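Local coordinates for R-imine reductase (Streptomyces kanamyceticus, PDB 3ZGY), which catalyses the R-selective reduction of an imine substrate, using NADPH as reductant, at residues D[89-94]-D[119-123]. Numbering follows the deposited sequence.
Sequences VHALLD and ERAAW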
# COMPACT_ATOMS: atom_id res chain seq x y z
N VAL D 89 5.55 15.20 26.43
CA VAL D 89 4.91 16.51 26.32
C VAL D 89 4.38 16.86 27.68
O VAL D 89 4.55 17.99 28.15
CB VAL D 89 3.78 16.54 25.27
CG1 VAL D 89 3.05 17.86 25.31
CG2 VAL D 89 4.33 16.32 23.86
N HIS D 90 3.67 15.91 28.28
CA HIS D 90 3.14 16.05 29.66
C HIS D 90 4.23 16.51 30.59
O HIS D 90 4.07 17.46 31.35
CB HIS D 90 2.59 14.72 30.18
CG HIS D 90 1.17 14.47 29.85
ND1 HIS D 90 0.15 15.22 30.38
CD2 HIS D 90 0.59 13.60 29.00
CE1 HIS D 90 -0.99 14.83 29.85
NE2 HIS D 90 -0.76 13.85 29.02
N ALA D 91 5.36 15.81 30.54
CA ALA D 91 6.45 16.04 31.50
C ALA D 91 7.10 17.43 31.36
O ALA D 91 7.51 18.03 32.35
CB ALA D 91 7.48 14.92 31.38
N LEU D 92 7.14 17.96 30.14
CA LEU D 92 7.78 19.24 29.93
C LEU D 92 6.84 20.37 30.13
O LEU D 92 7.27 21.42 30.58
CB LEU D 92 8.34 19.32 28.52
CG LEU D 92 9.41 18.28 28.21
CD1 LEU D 92 9.88 18.49 26.79
CD2 LEU D 92 10.56 18.42 29.19
N LEU D 93 5.58 20.21 29.74
CA LEU D 93 4.66 21.33 29.72
C LEU D 93 3.75 21.46 30.98
O LEU D 93 3.44 22.56 31.39
CB LEU D 93 3.78 21.24 28.49
CG LEU D 93 4.50 21.33 27.15
CD1 LEU D 93 3.48 21.46 26.03
CD2 LEU D 93 5.49 22.48 27.12
N ASP D 94 3.34 20.35 31.59
CA ASP D 94 2.41 20.41 32.71
C ASP D 94 2.97 21.25 33.85
O ASP D 94 2.25 22.05 34.43
CB ASP D 94 1.97 19.01 33.17
CG ASP D 94 1.02 18.29 32.15
OD1 ASP D 94 0.52 18.94 31.23
OD2 ASP D 94 0.75 17.07 32.29
N GLU D 119 -6.94 15.78 24.28
CA GLU D 119 -6.63 16.14 25.68
C GLU D 119 -5.77 17.39 25.74
O GLU D 119 -6.06 18.31 26.51
CB GLU D 119 -5.90 15.02 26.40
CG GLU D 119 -5.71 15.21 27.91
CD GLU D 119 -4.50 16.05 28.29
OE1 GLU D 119 -3.42 15.92 27.66
OE2 GLU D 119 -4.64 16.90 29.21
N ARG D 120 -4.72 17.43 24.93
CA ARG D 120 -3.84 18.59 24.95
C ARG D 120 -4.54 19.84 24.49
O ARG D 120 -4.35 20.89 25.06
CB ARG D 120 -2.60 18.38 24.08
CG ARG D 120 -1.56 17.49 24.70
CD ARG D 120 -0.81 18.15 25.81
NE ARG D 120 -1.40 17.89 27.11
CZ ARG D 120 -0.88 18.33 28.25
NH1 ARG D 120 0.21 19.04 28.23
NH2 ARG D 120 -1.47 18.07 29.39
N ALA D 121 -5.38 19.72 23.46
CA ALA D 121 -6.24 20.83 23.08
C ALA D 121 -7.06 21.35 24.25
O ALA D 121 -7.04 22.55 24.52
CB ALA D 121 -7.14 20.44 21.95
N ALA D 122 -7.77 20.47 24.99
CA ALA D 122 -8.47 20.95 26.19
C ALA D 122 -7.52 21.63 27.21
O ALA D 122 -7.79 22.70 27.76
CB ALA D 122 -9.22 19.81 26.82
N TRP D 123 -6.37 21.03 27.42
CA TRP D 123 -5.39 21.53 28.37
C TRP D 123 -4.85 22.88 27.97
O TRP D 123 -4.84 23.81 28.75
CB TRP D 123 -4.25 20.55 28.49
CG TRP D 123 -3.13 21.00 29.23
CD1 TRP D 123 -2.96 20.87 30.50
CD2 TRP D 123 -1.94 21.62 28.71
NE1 TRP D 123 -1.78 21.41 30.87
CE2 TRP D 123 -1.13 21.90 29.79
CE3 TRP D 123 -1.50 21.95 27.43
CZ2 TRP D 123 0.12 22.45 29.67
CZ3 TRP D 123 -0.28 22.55 27.30
CH2 TRP D 123 0.52 22.80 28.42
O HOH W 1 -2.46 14.02 26.11
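In the Rossmann-type nucleotide-binding domain, helices 86-93 and 114-126 lie nearly parallel on one face of the sheet: helix 86-93 makes the right-handed beta-alpha-beta crossover from strand 78-81 to strand 105-108, and helix 114-126 follows that strand. Their short segments run at 15° with axes 12.7 Å apart, so side chains must bridge the gap, and a salt-bridge network of D94, E119 and R120 does so. D94 OD1 takes two hydrogen bonds from the R120 guanidinium, from NH2 at 2.8 Å and NH1 at 3.0 Å. D94 OD2 accepts from H90 ND1, four residues earlier in the chain, at 2.7 Å with a near-linear N-H...O angle of 169°. R120 NE donates to E119 OE1 at 2.9 Å, while R120 NH2 reaches E119 OE1 and OE2 only weakly, at 3.4 Å each. The arginine charge, buried in the fold, is thus shared between two carboxylates. A water donates to E119 OE1 at 2.6 Å and meets H90 NE2 in a weak 3.4 Å bond. Nearer the sheet, V89 CG1 packs 3.9 Å from R120 CD, and L93 and W123 both also touch L106 of strand 105-108. V89 further contacts V83, a residue of the NADP(+) site. L93 CB sits 3.6 Å from W123 CH2, whereas W123 NE1, although 3.4 Å from D94 OD1, is too poorly angled to hydrogen-bond to it.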